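Local coordinates for protein francisella virulence factor (Francisella novicida, PDB 5EVF) that is a virulence factor whose biochemical role is unknown, built as a compact domain with a mixed beta sheet packed against a long helix, at residues P20-L31 with A72-I82. Numbering follows the deposited sequence.
Sequences PTDPSQVRVYNL and AQHGAHEIKYI
The Tyr-29 ring turns its edge to Glu-78: CE1 lies 3.5 Å from the carboxylate carbon CD, near the ring plane, and as close to OE1, with the two planes 84° apart. This approach would probably be favourable for ring hydrogens beside a negative carboxylate. The Arg-27 guanidinium has His-77 O and Glu-78 CB over one face and Tyr-29 OH at its edge, where NE donates a weak bond. The His-77 ring carries Gly-75 O over the centre of one face, and its ND1 bonds Asp-105 N. The long Arg-27 chain, bent at chi3 (-53°), carries the guanidinium over to Glu-78, where NH2 meets OE2 at 2.8 Å on the anti side. That N-H...O bond is bent (132°); Asp-105 forms a second salt bridge with NH2.

Beneath these groups, strand 27-30, an outermost strand of the mixed sheet, runs parallel to 78-82. Arg-27 bonds through its N to His-77 O and through its O to Ile-79 N (2.8 Å); Tyr-29 repeats the pattern with Ile-79 O and Tyr-81 N, and Leu-31 N bonds Tyr-81 O. Leu-31 CD2 meets Ile-82 CG2. On the other sheet face, branched Val-28 and Ile-79 lie side by side, CG2 to CG1 3.9 Å, against Ile-68 of helix 56-73.

At the helix end, Gly-75, whose positive phi suits glycine, completes a Schellman motif. Thr-21 N and Gly-75 N reach Ala-72 O from opposite faces of its plane, while Thr-21 OG1 donates to Ala-76 O (2.7 Å). Small Ala-72 lets Pro-23 and Val-26 close over its methyl. Backbone bonds thus join the strands; a salt bridge and ring edge add to them on one face, and hydrocarbon packs toward helix 56-73 on the other.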
loop_
_atom_site.group_PDB
_atom_site.type_symbol
_atom_site.label_atom_id
_atom_site.label_comp_id
_atom_site.label_asym_id
_atom_site.label_seq_id
_atom_site.Cartn_x
_atom_site.Cartn_y
_atom_site.Cartn_z
ATOM N N PRO A 20 14.095 10.929 0.032
ATOM C CA PRO A 20 13.675 9.561 -0.298
ATOM C C PRO A 20 14.562 8.534 0.383
ATOM O O PRO A 20 15.742 8.774 0.652
ATOM C CB PRO A 20 13.823 9.495 -1.822
ATOM C CG PRO A 20 13.758 10.922 -2.275
ATOM C CD PRO A 20 14.345 11.744 -1.168
ATOM N N THR A 21 13.978 7.378 0.664
ATOM C CA THR A 21 14.705 6.265 1.246
ATOM C C THR A 21 14.833 5.157 0.211
ATOM O O THR A 21 14.200 5.183 -0.848
ATOM C CB THR A 21 13.999 5.748 2.505
ATOM O OG1 THR A 21 12.653 5.424 2.181
ATOM C CG2 THR A 21 13.974 6.816 3.579
ATOM N N ASP A 22 15.685 4.193 0.515
ATOM C CA ASP A 22 15.876 3.048 -0.365
ATOM C C ASP A 22 14.710 2.087 -0.171
ATOM O O ASP A 22 14.545 1.550 0.929
ATOM C CB ASP A 22 17.197 2.373 -0.040
ATOM C CG ASP A 22 17.510 1.196 -0.943
ATOM O OD1 ASP A 22 16.629 0.682 -1.654
ATOM O OD2 ASP A 22 18.668 0.757 -0.919
ATOM N N PRO A 23 13.887 1.839 -1.197
ATOM C CA PRO A 23 12.731 0.948 -1.004
ATOM C C PRO A 23 13.102 -0.449 -0.539
ATOM O O PRO A 23 12.336 -1.059 0.220
ATOM C CB PRO A 23 12.053 0.921 -2.388
ATOM C CG PRO A 23 12.992 1.521 -3.338
ATOM C CD PRO A 23 14.063 2.267 -2.597
ATOM N N SER A 24 14.257 -0.972 -0.948
ATOM C CA SER A 24 14.620 -2.307 -0.493
ATOM C C SER A 24 14.926 -2.351 1.003
ATOM O O SER A 24 14.968 -3.445 1.577
ATOM C CB SER A 24 15.809 -2.831 -1.294
ATOM O OG SER A 24 16.997 -2.143 -0.965
ATOM N N GLN A 25 15.130 -1.212 1.655
ATOM C CA GLN A 25 15.404 -1.233 3.084
ATOM C C GLN A 25 14.204 -0.801 3.923
ATOM O O GLN A 25 14.327 -0.698 5.148
ATOM C CB GLN A 25 16.623 -0.362 3.399
ATOM C CG GLN A 25 17.861 -0.670 2.535
ATOM C CD GLN A 25 18.407 -2.097 2.691
ATOM O OE1 GLN A 25 19.158 -2.394 3.628
ATOM N NE2 GLN A 25 18.061 -2.973 1.746
ATOM N N VAL A 26 13.051 -0.551 3.298
ATOM C CA VAL A 26 11.837 -0.269 4.058
ATOM C C VAL A 26 11.436 -1.508 4.843
ATOM O O VAL A 26 11.389 -2.613 4.295
ATOM C CB VAL A 26 10.703 0.165 3.114
ATOM C CG1 VAL A 26 9.384 0.242 3.873
ATOM C CG2 VAL A 26 11.033 1.518 2.457
ATOM N N ARG A 27 11.139 -1.332 6.133
ATOM C CA ARG A 27 10.654 -2.429 6.956
ATOM C C ARG A 27 9.146 -2.519 6.796
ATOM O O ARG A 27 8.447 -1.508 6.913
ATOM C CB ARG A 27 11.025 -2.218 8.422
ATOM C CG ARG A 27 12.516 -1.952 8.615
ATOM C CD ARG A 27 12.922 -1.954 10.085
ATOM N NE ARG A 27 12.096 -1.056 10.881
ATOM C CZ ARG A 27 12.382 0.215 11.141
ATOM N NH1 ARG A 27 13.500 0.762 10.679
ATOM N NH2 ARG A 27 11.539 0.945 11.872
ATOM N N VAL A 28 8.654 -3.724 6.528
ATOM C CA VAL A 28 7.262 -3.925 6.145
ATOM C C VAL A 28 6.615 -4.841 7.170
ATOM O O VAL A 28 7.090 -5.961 7.392
ATOM C CB VAL A 28 7.155 -4.516 4.732
ATOM C CG1 VAL A 28 5.725 -4.863 4.409
ATOM C CG2 VAL A 28 7.735 -3.544 3.711
ATOM N N TYR A 29 5.514 -4.387 7.770
ATOM C CA TYR A 29 4.833 -5.167 8.791
ATOM C C TYR A 29 3.338 -5.240 8.497
ATOM O O TYR A 29 2.774 -4.369 7.838
ATOM C CB TYR A 29 5.021 -4.559 10.177
ATOM C CG TYR A 29 6.457 -4.306 10.562
ATOM C CD1 TYR A 29 6.932 -3.012 10.706
ATOM C CD2 TYR A 29 7.333 -5.353 10.779
ATOM C CE1 TYR A 29 8.250 -2.771 11.072
ATOM C CE2 TYR A 29 8.648 -5.120 11.141
ATOM C CZ TYR A 29 9.097 -3.830 11.276
ATOM O OH TYR A 29 10.408 -3.597 11.665
ATOM N N ASN A 30 2.695 -6.280 9.028
ATOM C CA ASN A 30 1.237 -6.373 8.928
ATOM C C ASN A 30 0.547 -5.364 9.846
ATOM O O ASN A 30 0.862 -5.273 11.039
ATOM C CB ASN A 30 0.764 -7.777 9.295
ATOM C CG ASN A 30 1.321 -8.834 8.405
ATOM O OD1 ASN A 30 1.851 -8.561 7.317
ATOM N ND2 ASN A 30 1.185 -10.090 8.850
ATOM N N LEU A 31 -0.432 -4.646 9.298
ATOM C CA LEU A 31 -1.279 -3.745 10.073
ATOM C C LEU A 31 -2.341 -4.597 10.754
ATOM O O LEU A 31 -3.256 -5.087 10.092
ATOM C CB LEU A 31 -1.935 -2.705 9.171
ATOM C CG LEU A 31 -2.788 -1.630 9.849
ATOM C CD1 LEU A 31 -1.927 -0.682 10.679
ATOM C CD2 LEU A 31 -3.623 -0.854 8.821
ATOM N N ALA A 72 8.664 4.816 0.133
ATOM C CA ALA A 72 10.092 5.135 0.148
ATOM C C ALA A 72 10.372 6.437 -0.584
ATOM O O ALA A 72 11.240 7.221 -0.178
ATOM C CB ALA A 72 10.882 3.997 -0.491
ATOM N N GLN A 73 9.656 6.687 -1.678
ATOM C CA GLN A 73 9.843 7.942 -2.394
ATOM C C GLN A 73 9.527 9.136 -1.510
ATOM O O GLN A 73 10.087 10.220 -1.710
ATOM C CB GLN A 73 8.983 7.951 -3.657
ATOM C CG GLN A 73 9.629 7.179 -4.783
ATOM C CD GLN A 73 8.714 6.932 -5.959
ATOM O OE1 GLN A 73 9.135 6.348 -6.962
ATOM N NE2 GLN A 73 7.459 7.359 -5.849
ATOM N N HIS A 74 8.655 8.957 -0.519
ATOM C CA HIS A 74 8.279 10.021 0.392
ATOM C C HIS A 74 8.951 9.916 1.751
ATOM O O HIS A 74 8.540 10.608 2.689
ATOM C CB HIS A 74 6.758 10.054 0.531
ATOM C CG HIS A 74 6.077 10.381 -0.755
ATOM N ND1 HIS A 74 5.762 11.673 -1.117
ATOM C CD2 HIS A 74 5.701 9.595 -1.790
ATOM C CE1 HIS A 74 5.205 11.664 -2.315
ATOM N NE2 HIS A 74 5.154 10.417 -2.745
ATOM N N GLY A 75 9.986 9.091 1.871
ATOM C CA GLY A 75 10.849 9.112 3.038
ATOM C C GLY A 75 10.568 8.075 4.100
ATOM O O GLY A 75 11.168 8.148 5.171
ATOM N N ALA A 76 9.687 7.115 3.850
ATOM C CA ALA A 76 9.328 6.164 4.895
ATOM C C ALA A 76 10.481 5.219 5.207
ATOM O O ALA A 76 11.176 4.739 4.305
ATOM C CB ALA A 76 8.115 5.344 4.463
ATOM N N HIS A 77 10.656 4.918 6.495
ATOM C CA HIS A 77 11.511 3.821 6.918
ATOM C C HIS A 77 10.749 2.525 7.152
ATOM O O HIS A 77 11.364 1.450 7.153
ATOM C CB HIS A 77 12.248 4.203 8.198
ATOM C CG HIS A 77 13.196 5.341 8.016
ATOM N ND1 HIS A 77 13.264 6.395 8.896
ATOM C CD2 HIS A 77 14.114 5.591 7.053
ATOM C CE1 HIS A 77 14.186 7.248 8.486
ATOM N NE2 HIS A 77 14.721 6.781 7.372
ATOM N N GLU A 78 9.431 2.602 7.315
ATOM C CA GLU A 78 8.625 1.454 7.706
ATOM C C GLU A 78 7.207 1.667 7.194
ATOM O O GLU A 78 6.716 2.795 7.168
ATOM C CB GLU A 78 8.672 1.294 9.230
ATOM C CG GLU A 78 7.508 0.614 9.897
ATOM C CD GLU A 78 7.659 0.617 11.423
ATOM O OE1 GLU A 78 6.704 0.231 12.108
ATOM O OE2 GLU A 78 8.737 0.996 11.916
ATOM N N ILE A 79 6.539 0.584 6.790
ATOM C CA ILE A 79 5.113 0.674 6.496
ATOM C C ILE A 79 4.413 -0.484 7.182
ATOM O O ILE A 79 4.975 -1.574 7.317
ATOM C CB ILE A 79 4.774 0.660 4.993
ATOM C CG1 ILE A 79 5.266 -0.625 4.329
ATOM C CG2 ILE A 79 5.350 1.876 4.313
ATOM C CD1 ILE A 79 4.757 -0.734 2.889
ATOM N N LYS A 80 3.178 -0.234 7.617
ATOM C CA LYS A 80 2.289 -1.257 8.150
ATOM C C LYS A 80 1.067 -1.261 7.249
ATOM O O LYS A 80 0.442 -0.214 7.066
ATOM C CB LYS A 80 1.900 -0.957 9.602
ATOM C CG LYS A 80 3.093 -0.755 10.542
ATOM C CD LYS A 80 2.625 -0.543 11.990
ATOM C CE LYS A 80 3.774 -0.069 12.885
ATOM N NZ LYS A 80 3.286 0.369 14.238
ATOM N N TYR A 81 0.732 -2.417 6.670
ATOM C CA TYR A 81 -0.258 -2.427 5.607
ATOM C C TYR A 81 -1.278 -3.550 5.783
ATOM O O TYR A 81 -1.080 -4.513 6.542
ATOM C CB TYR A 81 0.426 -2.576 4.238
ATOM C CG TYR A 81 0.829 -4.004 4.010
ATOM C CD1 TYR A 81 1.946 -4.543 4.646
ATOM C CD2 TYR A 81 0.052 -4.848 3.218
ATOM C CE1 TYR A 81 2.300 -5.881 4.470
ATOM C CE2 TYR A 81 0.399 -6.186 3.053
ATOM C CZ TYR A 81 1.515 -6.690 3.682
ATOM O OH TYR A 81 1.859 -8.012 3.509
ATOM N N ILE A 82 -2.374 -3.410 5.037
ATOM C CA ILE A 82 -3.404 -4.444 4.944
ATOM C C ILE A 82 -3.997 -4.391 3.541
ATOM O O ILE A 82 -4.170 -3.314 2.971
ATOM C CB ILE A 82 -4.476 -4.256 6.038
ATOM C CG1 ILE A 82 -5.514 -5.385 5.981
ATOM C CG2 ILE A 82 -5.159 -2.884 5.892
ATOM C CD1 ILE A 82 -6.436 -5.402 7.183
HETATM O O HOH W 1 14.080 1.639 6.610
#